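Thioesterase domain-containing protein (Pyrococcus horikoshii, PDB 1IXL) is of unknown function but adopts the hot-dog fold and is possibly an acyl-CoA thioesterase. Local coordinates at residues A[12-16]-A[17-21]; A[107-111]-A[112-116]; A[32-35]-A[36-40]; A[94-98]-A[99-103]; A[55-58]-A[59-63]. All coordinates share one frame; numbering follows the deposited sequence.

Contact 5, in helix 48-63, is the hub: its centre lies about 4 Å from the centre of the chain, and three other contacts touch it. Contact 1 reaches it where Arg14 NH1 meets Tyr57 OH (2.7 Å), contact 2 where Val107 and Leu115 pack on Ala55, and contact 4 where Val103 rests on Ala59, Ala62 and Val63. The centres of contacts 3 and 5 are about 20 Å apart. Contact 3 touches contact 1 instead, Ile15 CG2 lying 3.9 Å from Ile35 CD1. Contacts 2 and 4 are the turn ends of two hairpins that share strand 100-109, with centres about 23 Å apart. The centres of contacts 3 and 4 lie about 31 Å apart, on opposite sides of the chain's centre.

Contact 1: A[12-16]-A[17-21]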
loop_
_atom_site.group_PDB
_atom_site.type_symbol
_atom_site.label_atom_id
_atom_site.label_comp_id
_atom_site.label_asym_id
_atom_site.label_seq_id
_atom_site.Cartn_x
_atom_site.Cartn_y
_atom_site.Cartn_z
ATOM N N THR A 12 -3.127 7.643 8.748
ATOM C CA THR A 12 -3.590 7.398 7.390
ATOM C C THR A 12 -5.076 7.038 7.407
ATOM O O THR A 12 -5.509 6.211 8.202
ATOM C CB THR A 12 -2.775 6.256 6.751
ATOM O OG1 THR A 12 -1.384 6.583 6.831
ATOM C CG2 THR A 12 -3.158 6.063 5.310
ATOM N N SER A 13 -5.835 7.677 6.521
ATOM C CA SER A 13 -7.271 7.483 6.400
ATOM C C SER A 13 -7.682 6.039 6.132
ATOM O O SER A 13 -7.291 5.441 5.140
ATOM C CB SER A 13 -7.830 8.387 5.290
ATOM O OG SER A 13 -9.208 8.134 5.104
ATOM N N ARG A 14 -8.483 5.487 7.034
ATOM C CA ARG A 14 -8.955 4.121 6.901
ATOM C C ARG A 14 -9.989 4.040 5.787
ATOM O O ARG A 14 -10.221 2.980 5.215
ATOM C CB ARG A 14 -9.570 3.657 8.229
ATOM C CG ARG A 14 -8.564 3.591 9.371
ATOM C CD ARG A 14 -7.803 2.281 9.366
ATOM N NE ARG A 14 -6.610 2.343 10.208
ATOM C CZ ARG A 14 -5.421 2.774 9.790
ATOM N NH1 ARG A 14 -5.243 3.183 8.514
ATOM N NH2 ARG A 14 -4.413 2.817 10.660
ATOM N N ILE A 15 -10.599 5.174 5.478
ATOM C CA ILE A 15 -11.641 5.231 4.458
ATOM C C ILE A 15 -11.139 5.489 3.045
ATOM O O ILE A 15 -11.699 4.962 2.079
ATOM C CB ILE A 15 -12.664 6.328 4.802
ATOM C CG1 ILE A 15 -13.338 6.002 6.133
ATOM C CG2 ILE A 15 -13.695 6.474 3.671
ATOM C CD1 ILE A 15 -13.804 4.556 6.240
ATOM N N LEU A 16 -10.076 6.280 2.935
ATOM C CA LEU A 16 -9.534 6.652 1.622
ATOM C C LEU A 16 -8.325 5.854 1.176
ATOM O O LEU A 16 -8.071 5.725 -0.014
ATOM C CB LEU A 16 -9.154 8.133 1.618
ATOM C CG LEU A 16 -10.300 9.126 1.771
ATOM C CD1 LEU A 16 -9.732 10.502 2.091
ATOM C CD2 LEU A 16 -11.152 9.142 0.483
ATOM N N VAL A 17 -7.591 5.299 2.131
ATOM C CA VAL A 17 -6.388 4.565 1.802
ATOM C C VAL A 17 -6.448 3.110 2.235
ATOM O O VAL A 17 -6.097 2.215 1.465
ATOM C CB VAL A 17 -5.154 5.287 2.429
ATOM C CG1 VAL A 17 -3.849 4.641 1.955
ATOM C CG2 VAL A 17 -5.205 6.772 2.056
ATOM N N GLY A 18 -6.867 2.863 3.469
ATOM C CA GLY A 18 -6.958 1.487 3.889
ATOM C C GLY A 18 -6.802 1.201 5.363
ATOM O O GLY A 18 -6.356 2.048 6.136
ATOM N N LYS A 19 -7.178 -0.022 5.730
ATOM C CA LYS A 19 -7.126 -0.511 7.101
ATOM C C LYS A 19 -6.145 -1.664 7.139
ATOM O O LYS A 19 -6.337 -2.678 6.477
ATOM C CB LYS A 19 -8.521 -0.999 7.526
ATOM C CG LYS A 19 -9.614 0.061 7.372
ATOM C CD LYS A 19 -11.005 -0.506 7.705
ATOM C CE LYS A 19 -12.061 0.590 7.731
ATOM N NZ LYS A 19 -13.410 0.062 8.100
ATOM N N PRO A 20 -5.058 -1.520 7.906
ATOM C CA PRO A 20 -4.086 -2.618 7.959
ATOM C C PRO A 20 -4.751 -3.800 8.670
ATOM O O PRO A 20 -5.438 -3.602 9.671
ATOM C CB PRO A 20 -2.927 -2.020 8.772
ATOM C CG PRO A 20 -3.114 -0.503 8.617
ATOM C CD PRO A 20 -4.607 -0.355 8.682
ATOM N N ILE A 21 -4.584 -5.007 8.139
ATOM C CA ILE A 21 -5.180 -6.179 8.767
ATOM C C ILE A 21 -4.085 -7.133 9.200
ATOM O O ILE A 21 -4.338 -8.118 9.885
ATOM C CB ILE A 21 -6.185 -6.914 7.814
ATOM C CG1 ILE A 21 -5.507 -7.303 6.498
ATOM C CG2 ILE A 21 -7.368 -6.020 7.534
ATOM C CD1 ILE A 21 -6.423 -8.082 5.530
#
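Ser13 O takes two backbone bonds where the chain folds back on itself, one from Val17 N (3.0 Å) and one from Gly18 N (3.1 Å). Arg14 makes the polar side-chain contact. A bend at chi2 (-84°) swings its guanidinium back beside the next strand, and there Arg14 NH1 donates to Gly18 O (2.9 Å) through a bent bond, 132° at the hydrogen. Pro20 CD covers one face of the group, 3.4 Å from Arg14 CZ, while Arg14 CD rubs against Lys19 CG (3.5 Å). NH1 also binds Tyr57 OH of helix 48-63, which fixes the flat group further. Thr12 CG2 meets Val17 CB (3.6 Å), the two side chains crossing at about a right angle; Thr12 OG1 bonds to His9 O. At Gly18 the backbone angles would press any CB against the preceding carbonyl oxygen. Ser13 OG accepts from Leu16 N (3.0 Å), an ST motif in the turn that leads into strand 19-24, an edge strand of the hot-dog sheet within this chain.

Contact 2: A[107-111]-A[112-116]; sequences VYREE and EVVLE
Arg109 and Glu112 pair through backbone bonds in both directions, Arg109 N to Glu112 O (2.9 Å) and Glu112 N to Arg109 O (3.1 Å), closing a type II' turn over Glu110 and Glu111. Farther along, Val107 N donates to Leu115 O and Val107 O accepts from Val114 N, each at 2.8 Å. The charged contact repeats the pairing in the side chains: the guanidinium grips the carboxylate side-on, Arg109 NH2 reaching Glu112 OE2 (2.9 Å) and Arg109 NE reaching Glu112 OE1 (3.3 Å). Both oxygens lie close to the guanidinium plane but are met from above the carboxylate plane, the two planes standing 50° apart. Arg109 NH1 forms a salt bridge with Asp85 and a hydrogen bond to Pro80 O. A leucine in place of Glu112 would probably leave NE and NH2 of Arg109 without their carboxylate, with the guanidinium held from the NH1 side. Among apolar contacts, Val114 CG1 lies over one guanidinium face, Val114 CG2 touches Val107 CG1 (3.6 Å), and on the other side of the sheet Tyr108 CE2 meets Val113 CG2 (3.6 Å). Val114 and Leu115 together oppose Val107, a classic beta bulge in the antiparallel hairpin of strands 100-109 and 112-123.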
loop_
_atom_site.group_PDB
_atom_site.type_symbol
_atom_site.label_atom_id
_atom_site.label_comp_id
_atom_site.label_asym_id
_atom_site.label_seq_id
_atom_site.Cartn_x
_atom_site.Cartn_y
_atom_site.Cartn_z
ATOM N N VAL A 107 -1.934 -5.950 -5.410
ATOM C CA VAL A 107 -3.228 -5.631 -4.849
ATOM C C VAL A 107 -4.218 -6.616 -5.456
ATOM O O VAL A 107 -4.255 -6.776 -6.676
ATOM C CB VAL A 107 -3.647 -4.200 -5.181
ATOM C CG1 VAL A 107 -5.033 -3.919 -4.588
ATOM C CG2 VAL A 107 -2.606 -3.212 -4.613
ATOM N N TYR A 108 -5.001 -7.269 -4.595
ATOM C CA TYR A 108 -5.984 -8.275 -5.024
ATOM C C TYR A 108 -7.438 -7.897 -4.811
ATOM O O TYR A 108 -7.776 -7.115 -3.918
ATOM C CB TYR A 108 -5.782 -9.594 -4.246
ATOM C CG TYR A 108 -4.411 -10.228 -4.374
ATOM C CD1 TYR A 108 -3.321 -9.750 -3.635
ATOM C CD2 TYR A 108 -4.194 -11.275 -5.265
ATOM C CE1 TYR A 108 -2.042 -10.300 -3.792
ATOM C CE2 TYR A 108 -2.930 -11.836 -5.429
ATOM C CZ TYR A 108 -1.855 -11.346 -4.696
ATOM O OH TYR A 108 -0.600 -11.892 -4.881
ATOM N N ARG A 109 -8.302 -8.475 -5.638
ATOM C CA ARG A 109 -9.748 -8.321 -5.476
ATOM C C ARG A 109 -10.046 -9.817 -5.445
ATOM O O ARG A 109 -10.072 -10.469 -6.480
ATOM C CB ARG A 109 -10.405 -7.664 -6.688
ATOM C CG ARG A 109 -11.929 -7.576 -6.560
ATOM C CD ARG A 109 -12.489 -6.838 -7.744
ATOM N NE ARG A 109 -12.073 -7.481 -8.978
ATOM C CZ ARG A 109 -11.852 -6.824 -10.111
ATOM N NH1 ARG A 109 -12.009 -5.508 -10.146
ATOM N NH2 ARG A 109 -11.466 -7.478 -11.198
ATOM N N GLU A 110 -10.204 -10.356 -4.239
ATOM C CA GLU A 110 -10.385 -11.789 -4.052
ATOM C C GLU A 110 -9.099 -12.430 -4.588
ATOM O O GLU A 110 -8.021 -12.157 -4.049
ATOM C CB GLU A 110 -11.642 -12.273 -4.776
ATOM C CG GLU A 110 -12.884 -11.535 -4.268
ATOM C CD GLU A 110 -14.176 -12.135 -4.753
ATOM O OE1 GLU A 110 -14.344 -12.280 -5.981
ATOM O OE2 GLU A 110 -15.036 -12.458 -3.901
ATOM N N GLU A 111 -9.168 -13.239 -5.641
ATOM C CA GLU A 111 -7.936 -13.868 -6.145
ATOM C C GLU A 111 -7.266 -13.154 -7.310
ATOM O O GLU A 111 -6.134 -13.467 -7.669
ATOM C CB GLU A 111 -8.203 -15.323 -6.562
ATOM C CG GLU A 111 -8.559 -16.259 -5.423
ATOM C CD GLU A 111 -7.511 -16.259 -4.333
ATOM O OE1 GLU A 111 -7.417 -15.244 -3.603
ATOM O OE2 GLU A 111 -6.779 -17.269 -4.211
ATOM N N GLU A 112 -7.960 -12.196 -7.905
ATOM C CA GLU A 112 -7.416 -11.478 -9.046
ATOM C C GLU A 112 -6.454 -10.355 -8.665
ATOM O O GLU A 112 -6.685 -9.625 -7.707
ATOM C CB GLU A 112 -8.539 -10.840 -9.854
ATOM C CG GLU A 112 -9.770 -11.686 -10.067
ATOM C CD GLU A 112 -10.957 -10.825 -10.469
ATOM O OE1 GLU A 112 -11.902 -10.678 -9.654
ATOM O OE2 GLU A 112 -10.936 -10.278 -11.590
ATOM N N VAL A 113 -5.388 -10.217 -9.439
ATOM C CA VAL A 113 -4.439 -9.135 -9.229
ATOM C C VAL A 113 -4.955 -7.929 -10.032
ATOM O O VAL A 113 -5.269 -8.065 -11.221
ATOM C CB VAL A 113 -3.035 -9.537 -9.724
ATOM C CG1 VAL A 113 -2.100 -8.336 -9.696
ATOM C CG2 VAL A 113 -2.478 -10.662 -8.822
ATOM N N VAL A 114 -5.084 -6.770 -9.382
ATOM C CA VAL A 114 -5.537 -5.563 -10.071
ATOM C C VAL A 114 -4.373 -4.573 -10.213
ATOM O O VAL A 114 -4.428 -3.654 -11.022
ATOM C CB VAL A 114 -6.730 -4.871 -9.330
ATOM C CG1 VAL A 114 -7.906 -5.842 -9.228
ATOM C CG2 VAL A 114 -6.307 -4.392 -7.931
ATOM N N LEU A 115 -3.330 -4.756 -9.401
ATOM C CA LEU A 115 -2.146 -3.908 -9.488
ATOM C C LEU A 115 -0.918 -4.662 -8.996
ATOM O O LEU A 115 -1.007 -5.436 -8.054
ATOM C CB LEU A 115 -2.309 -2.624 -8.643
ATOM C CG LEU A 115 -1.065 -1.695 -8.635
ATOM C CD1 LEU A 115 -1.516 -0.244 -8.498
ATOM C CD2 LEU A 115 -0.086 -2.067 -7.490
ATOM N N GLU A 116 0.224 -4.443 -9.636
ATOM C CA GLU A 116 1.465 -5.064 -9.179
ATOM C C GLU A 116 2.535 -3.992 -9.287
ATOM O O GLU A 116 2.557 -3.202 -10.242
ATOM C CB GLU A 116 1.854 -6.290 -10.038
ATOM C CG GLU A 116 1.838 -6.034 -11.550
ATOM C CD GLU A 116 2.396 -7.189 -12.372
ATOM O OE1 GLU A 116 2.117 -8.356 -12.019
ATOM O OE2 GLU A 116 3.098 -6.921 -13.380
#

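Contact 3: A[32-35]-A[36-40]; sequences LETI and DEMKV
Ile35 O accepts from Met38 N (3.0 Å), the one hydrogen bond that joins 32-35 to 36-40. Selenomethionine Met38 then folds back along the incoming chain. Its last torsion, chi3 49°, brings Met38 CE onto Thr34 CG2 at 3.4 Å, tighter than usual for two carbons, while Met38 SE lies 3.8 Å from Thr34 CA. Leu32 CD2 adds a more distant contact with Met38 CE, at 4.3 Å. Thr34 OG1 is hydrogen-bonded to Asp85 O, just before strand 86-97. These residues form the exit from strand 27-33 into a short 3-10 segment, 36-38, on the way to helix 48-63 of the hot-dog fold; Met38 also packs on Phe50 of that helix. Ile35 CG1 lies 4.1 Å from Met38 CG, and Ile35 CD1 is 3.9 Å from Glu37 OE1. Ile35 also packs on Ile15 of the loop before strand 19-24. An alanine here would probably open a gap beside Met38 CG and deprive Ile15 of an apolar neighbour. The backbone N of Ile35 is buried and makes no hydrogen bond. Asp36 O is gripped by Lys39 N and Lys39 NZ from opposite faces of its plane, and Lys39 NZ also forms a salt bridge with Asp36 OD1 (2.9 Å).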
loop_
_atom_site.group_PDB
_atom_site.type_symbol
_atom_site.label_atom_id
_atom_site.label_comp_id
_atom_site.label_asym_id
_atom_site.label_seq_id
_atom_site.Cartn_x
_atom_site.Cartn_y
_atom_site.Cartn_z
ATOM N N LEU A 32 -9.010 -2.294 1.530
ATOM C CA LEU A 32 -9.738 -1.072 1.241
ATOM C C LEU A 32 -11.043 -1.385 0.524
ATOM O O LEU A 32 -11.058 -2.124 -0.470
ATOM C CB LEU A 32 -8.900 -0.144 0.352
ATOM C CG LEU A 32 -9.542 1.138 -0.209
ATOM C CD1 LEU A 32 -9.861 2.107 0.915
ATOM C CD2 LEU A 32 -8.566 1.810 -1.185
ATOM N N GLU A 33 -12.129 -0.838 1.057
ATOM C CA GLU A 33 -13.448 -0.975 0.443
ATOM C C GLU A 33 -13.550 0.285 -0.417
ATOM O O GLU A 33 -13.468 1.405 0.106
ATOM C CB GLU A 33 -14.555 -0.957 1.508
ATOM C CG GLU A 33 -14.730 -2.282 2.244
ATOM C CD GLU A 33 -15.281 -3.374 1.346
ATOM O OE1 GLU A 33 -15.359 -4.539 1.808
ATOM O OE2 GLU A 33 -15.643 -3.064 0.181
ATOM N N THR A 34 -13.681 0.121 -1.726
ATOM C CA THR A 34 -13.778 1.297 -2.579
ATOM C C THR A 34 -15.149 1.948 -2.435
ATOM O O THR A 34 -16.159 1.251 -2.267
ATOM C CB THR A 34 -13.500 0.953 -4.043
ATOM O OG1 THR A 34 -14.393 -0.075 -4.487
ATOM C CG2 THR A 34 -12.061 0.489 -4.199
ATOM N N ILE A 35 -15.172 3.281 -2.472
ATOM C CA ILE A 35 -16.408 4.049 -2.323
ATOM C C ILE A 35 -16.714 4.924 -3.521
ATOM O O ILE A 35 -15.857 5.163 -4.381
ATOM C CB ILE A 35 -16.393 4.953 -1.059
ATOM C CG1 ILE A 35 -15.170 5.875 -1.083
ATOM C CG2 ILE A 35 -16.403 4.085 0.193
ATOM C CD1 ILE A 35 -15.110 6.846 0.107
ATOM N N ASP A 36 -17.943 5.423 -3.555
ATOM C CA ASP A 36 -18.416 6.222 -4.671
ATOM C C ASP A 36 -17.600 7.474 -5.021
ATOM O O ASP A 36 -17.510 7.852 -6.187
ATOM C CB ASP A 36 -19.880 6.586 -4.435
ATOM C CG ASP A 36 -20.575 6.991 -5.702
ATOM O OD1 ASP A 36 -20.734 8.203 -5.942
ATOM O OD2 ASP A 36 -20.937 6.083 -6.473
ATOM N N GLU A 37 -16.997 8.113 -4.026
ATOM C CA GLU A 37 -16.211 9.314 -4.287
ATOM C C GLU A 37 -14.937 9.035 -5.081
ATOM O O GLU A 37 -14.341 9.954 -5.656
ATOM C CB GLU A 37 -15.849 10.016 -2.967
ATOM C CG GLU A 37 -17.061 10.591 -2.217
ATOM C CD GLU A 37 -17.751 9.578 -1.310
ATOM O OE1 GLU A 37 -18.111 8.469 -1.766
ATOM O OE2 GLU A 37 -17.930 9.901 -0.120
HETATM N N MSE A 38 -14.536 7.767 -5.115
HETATM C CA MSE A 38 -13.326 7.312 -5.815
HETATM C C MSE A 38 -13.547 7.092 -7.315
HETATM O O MSE A 38 -12.599 6.791 -8.042
HETATM C CB MSE A 38 -12.844 5.977 -5.198
HETATM C CG MSE A 38 -12.173 6.086 -3.846
HETATM SE SE MSE A 38 -11.766 4.470 -3.065
HETATM C CE MSE A 38 -11.043 3.690 -4.194
ATOM N N LYS A 39 -14.792 7.214 -7.769
ATOM C CA LYS A 39 -15.115 7.002 -9.172
ATOM C C LYS A 39 -14.654 8.120 -10.102
ATOM O O LYS A 39 -14.479 9.251 -9.686
ATOM C CB LYS A 39 -16.627 6.807 -9.345
ATOM C CG LYS A 39 -17.440 8.080 -9.217
ATOM C CD LYS A 39 -18.936 7.785 -9.279
ATOM C CE LYS A 39 -19.750 9.055 -9.100
ATOM N NZ LYS A 39 -19.303 9.808 -7.898
ATOM N N VAL A 40 -14.457 7.792 -11.373
ATOM C CA VAL A 40 -14.055 8.797 -12.346
ATOM C C VAL A 40 -15.115 8.978 -13.435
ATOM O O VAL A 40 -15.037 9.906 -14.214
ATOM C CB VAL A 40 -12.694 8.451 -13.013
ATOM C CG1 VAL A 40 -11.621 8.279 -11.938
ATOM C CG2 VAL A 40 -12.815 7.203 -13.872
#

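Contact 4: A[94-98]-A[99-103]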
loop_
_atom_site.group_PDB
_atom_site.type_symbol
_atom_site.label_atom_id
_atom_site.label_comp_id
_atom_site.label_asym_id
_atom_site.label_seq_id
_atom_site.Cartn_x
_atom_site.Cartn_y
_atom_site.Cartn_z
ATOM N N ILE A 94 11.457 -7.275 -0.587
ATOM C CA ILE A 94 12.125 -8.300 -1.382
ATOM C C ILE A 94 13.633 -8.083 -1.469
ATOM O O ILE A 94 14.372 -8.977 -1.899
ATOM C CB ILE A 94 11.547 -8.420 -2.822
ATOM C CG1 ILE A 94 11.609 -7.068 -3.545
ATOM C CG2 ILE A 94 10.115 -8.966 -2.767
ATOM C CD1 ILE A 94 11.366 -7.187 -5.054
ATOM N N GLU A 95 14.083 -6.898 -1.066
ATOM C CA GLU A 95 15.503 -6.580 -1.052
ATOM C C GLU A 95 15.767 -5.589 0.054
ATOM O O GLU A 95 15.162 -4.518 0.106
ATOM C CB GLU A 95 15.960 -5.961 -2.374
ATOM C CG GLU A 95 16.220 -6.949 -3.488
ATOM C CD GLU A 95 16.683 -6.265 -4.765
ATOM O OE1 GLU A 95 17.770 -5.645 -4.754
ATOM O OE2 GLU A 95 15.953 -6.345 -5.773
ATOM N N ASP A 96 16.660 -5.943 0.965
ATOM C CA ASP A 96 16.982 -5.019 2.035
ATOM C C ASP A 96 18.371 -4.479 1.751
ATOM O O ASP A 96 19.363 -5.198 1.862
ATOM C CB ASP A 96 16.968 -5.713 3.390
ATOM C CG ASP A 96 17.102 -4.730 4.530
ATOM O OD1 ASP A 96 18.088 -3.955 4.533
ATOM O OD2 ASP A 96 16.213 -4.724 5.413
ATOM N N LEU A 97 18.432 -3.209 1.378
ATOM C CA LEU A 97 19.692 -2.563 1.053
ATOM C C LEU A 97 20.009 -1.531 2.132
ATOM O O LEU A 97 20.333 -0.378 1.846
ATOM C CB LEU A 97 19.568 -1.907 -0.329
ATOM C CG LEU A 97 19.017 -2.903 -1.358
ATOM C CD1 LEU A 97 18.604 -2.191 -2.632
ATOM C CD2 LEU A 97 20.071 -3.968 -1.649
ATOM N N GLY A 98 19.919 -1.971 3.383
ATOM C CA GLY A 98 20.170 -1.090 4.502
ATOM C C GLY A 98 19.031 -0.100 4.666
ATOM O O GLY A 98 17.897 -0.487 4.941
ATOM N N LYS A 99 19.332 1.179 4.474
ATOM C CA LYS A 99 18.342 2.232 4.611
ATOM C C LYS A 99 17.368 2.258 3.447
ATOM O O LYS A 99 16.331 2.904 3.525
ATOM C CB LYS A 99 19.023 3.594 4.757
ATOM C CG LYS A 99 20.196 3.852 3.811
ATOM C CD LYS A 99 21.386 2.901 4.039
ATOM C CE LYS A 99 22.701 3.531 3.590
ATOM N NZ LYS A 99 22.582 4.251 2.288
ATOM N N LYS A 100 17.713 1.576 2.361
ATOM C CA LYS A 100 16.814 1.506 1.221
ATOM C C LYS A 100 16.229 0.108 1.210
ATOM O O LYS A 100 16.955 -0.883 1.391
ATOM C CB LYS A 100 17.528 1.755 -0.112
ATOM C CG LYS A 100 16.520 1.840 -1.277
ATOM C CD LYS A 100 17.139 2.167 -2.639
ATOM C CE LYS A 100 17.552 0.905 -3.383
ATOM N NZ LYS A 100 17.967 1.173 -4.787
ATOM N N LYS A 101 14.917 0.034 0.987
ATOM C CA LYS A 101 14.197 -1.226 0.954
ATOM C C LYS A 101 13.379 -1.333 -0.337
ATOM O O LYS A 101 12.699 -0.390 -0.716
ATOM C CB LYS A 101 13.248 -1.290 2.148
ATOM C CG LYS A 101 13.888 -0.885 3.478
ATOM C CD LYS A 101 14.812 -1.977 3.993
ATOM C CE LYS A 101 15.359 -1.656 5.385
ATOM N NZ LYS A 101 14.291 -1.334 6.369
ATOM N N ILE A 102 13.467 -2.464 -1.025
ATOM C CA ILE A 102 12.679 -2.656 -2.242
ATOM C C ILE A 102 11.507 -3.542 -1.812
ATOM O O ILE A 102 11.697 -4.639 -1.299
ATOM C CB ILE A 102 13.494 -3.336 -3.352
ATOM C CG1 ILE A 102 14.654 -2.429 -3.767
ATOM C CG2 ILE A 102 12.615 -3.600 -4.566
ATOM C CD1 ILE A 102 15.625 -3.080 -4.775
ATOM N N VAL A 103 10.291 -3.049 -1.999
ATOM C CA VAL A 103 9.110 -3.788 -1.571
ATOM C C VAL A 103 8.239 -4.111 -2.770
ATOM O O VAL A 103 7.968 -3.241 -3.589
ATOM C CB VAL A 103 8.302 -2.939 -0.588
ATOM C CG1 VAL A 103 7.062 -3.688 -0.127
ATOM C CG2 VAL A 103 9.196 -2.553 0.595
#
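Ile102 forms the tightly packed part of the contact with Ile94, Glu95 and Leu97. Its CG1 stands anti to the carbonyl carbon (chi1 -64°), and from there Ile102 CD1 meets the Glu95 carboxylate, 3.3 Å from Glu95 OE1, as well as Leu97 CD1 (3.8 Å). Ile102 CG2 turns instead to Ile94 CG1 (3.8 Å). Farther along the same face, Leu97 CD1 and Lys100 CE are squeezed to 3.4 Å, their chains side by side. Ile102 O accepts from both Ile94 N (2.7 Å) and Glu95 N (3.3 Å), a classic beta bulge in the hairpin of strands 86-97 and 100-109, which a type II' turn from Leu97 to Lys100 closes. Gly98 has the positive phi that such a turn needs at its second position. The Asp96-Lys101 pair on the other face is looser: the chains lie alongside, yet Asp96 OD2 and Lys101 NZ remain 4.0 Å apart, too far for a salt bridge, and NZ has a weak, long ion pair with Glu65. Solvent reaches the turn, where Asp96, Gly98 and Lys99 are exposed and Asp96 OD1 accepts from Gly98 N (2.9 Å) in an Asx turn.

Contact 5: A[55-58]-A[59-63]; sequences ADYA and AMLAV
The contact spans the C-terminal two and a half turns of helix 48-63, the long helix that the hot-dog sheet wraps, and it is held by the regular i to i+4 bonds: Ala59 N to Ala55 O (3.0 Å), Met60 N to Asp56 O (3.0 Å), Leu61 N to Tyr57 O (3.1 Å) and Ala62 N to Ala58 O (2.9 Å). Along one side of the helix, Leu61 lies over a face of the Tyr57 ring. Leu61 CD1 stands 4.2 Å from the centroid of the Tyr57 ring and 25° off the ring normal, a CH-pi contact in which CE1 is the nearest ring atom. Tyr57 CG is anti to the backbone N (chi1 -180°), which sets the ring beside Leu61; Tyr57 OH is hydrogen-bonded to Gln6 NE2 as well as to Arg14, polar partners that fix the end of the side chain. Another side of the helix pairs Asp56 with selenomethionine Met60: Asp56 OD1 approaches Met60 CG at 3.7 Å and Met60 SE at 4.1 Å, the two chains crossing obliquely. Bends at chi2 and chi3 fold Met60 toward strand 68-77, where it touches Val68 and Leu70. The alanines present small surfaces to the strands; Ala55 and Ala59 receive Val105 of strand 100-109, whereas Ala58 faces Val30 of strand 27-33. Such close packing of sheet on a central helix is the hallmark of the hot-dog fold.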
loop_
_atom_site.group_PDB
_atom_site.type_symbol
_atom_site.label_atom_id
_atom_site.label_comp_id
_atom_site.label_asym_id
_atom_site.label_seq_id
_atom_site.Cartn_x
_atom_site.Cartn_y
_atom_site.Cartn_z
ATOM N N ALA A 55 -1.695 0.502 -2.226
ATOM C CA ALA A 55 -0.447 -0.267 -2.346
ATOM C C ALA A 55 0.744 0.439 -1.671
ATOM O O ALA A 55 1.576 -0.199 -1.019
ATOM C CB ALA A 55 -0.127 -0.535 -3.821
ATOM N N ASP A 56 0.817 1.755 -1.848
ATOM C CA ASP A 56 1.880 2.608 -1.268
ATOM C C ASP A 56 1.880 2.437 0.268
ATOM O O ASP A 56 2.920 2.214 0.891
ATOM C CB ASP A 56 1.577 4.075 -1.665
ATOM C CG ASP A 56 2.559 5.099 -1.074
ATOM O OD1 ASP A 56 3.378 4.751 -0.188
ATOM O OD2 ASP A 56 2.480 6.283 -1.508
ATOM N N TYR A 57 0.700 2.543 0.868
ATOM C CA TYR A 57 0.553 2.403 2.310
ATOM C C TYR A 57 0.982 1.011 2.782
ATOM O O TYR A 57 1.642 0.894 3.811
ATOM C CB TYR A 57 -0.914 2.726 2.709
ATOM C CG TYR A 57 -1.291 2.645 4.198
ATOM C CD1 TYR A 57 -0.405 3.062 5.207
ATOM C CD2 TYR A 57 -2.588 2.273 4.581
ATOM C CE1 TYR A 57 -0.808 3.118 6.541
ATOM C CE2 TYR A 57 -3.008 2.332 5.909
ATOM C CZ TYR A 57 -2.112 2.763 6.888
ATOM O OH TYR A 57 -2.538 2.906 8.191
ATOM N N ALA A 58 0.626 -0.043 2.042
ATOM C CA ALA A 58 1.020 -1.386 2.443
ATOM C C ALA A 58 2.552 -1.504 2.466
ATOM O O ALA A 58 3.150 -2.127 3.368
ATOM C CB ALA A 58 0.412 -2.437 1.473
ATOM N N ALA A 59 3.179 -0.899 1.468
ATOM C CA ALA A 59 4.629 -0.900 1.337
ATOM C C ALA A 59 5.278 -0.208 2.547
ATOM O O ALA A 59 6.257 -0.714 3.104
ATOM C CB ALA A 59 5.031 -0.193 0.025
HETATM N N MSE A 60 4.721 0.927 2.964
HETATM C CA MSE A 60 5.242 1.640 4.118
HETATM C C MSE A 60 5.136 0.743 5.359
HETATM O O MSE A 60 6.001 0.789 6.238
HETATM C CB MSE A 60 4.462 2.941 4.368
HETATM C CG MSE A 60 4.504 3.986 3.234
HETATM SE SE MSE A 60 6.145 4.682 2.888
HETATM C CE MSE A 60 6.772 3.509 1.971
ATOM N N LEU A 61 4.080 -0.066 5.449
ATOM C CA LEU A 61 3.932 -0.943 6.623
ATOM C C LEU A 61 4.766 -2.203 6.539
ATOM O O LEU A 61 5.043 -2.827 7.563
ATOM C CB LEU A 61 2.456 -1.294 6.894
ATOM C CG LEU A 61 1.608 -0.053 7.214
ATOM C CD1 LEU A 61 0.192 -0.444 7.647
ATOM C CD2 LEU A 61 2.276 0.746 8.305
ATOM N N ALA A 62 5.171 -2.594 5.336
ATOM C CA ALA A 62 6.026 -3.760 5.217
ATOM C C ALA A 62 7.396 -3.366 5.801
ATOM O O ALA A 62 8.132 -4.220 6.297
ATOM C CB ALA A 62 6.155 -4.196 3.764
ATOM N N VAL A 63 7.739 -2.078 5.751
ATOM C CA VAL A 63 9.020 -1.629 6.326
ATOM C C VAL A 63 8.755 -1.269 7.779
ATOM O O VAL A 63 9.523 -1.621 8.667
ATOM C CB VAL A 63 9.586 -0.419 5.571
ATOM C CG1 VAL A 63 10.887 0.066 6.246
ATOM C CG2 VAL A 63 9.850 -0.817 4.104
#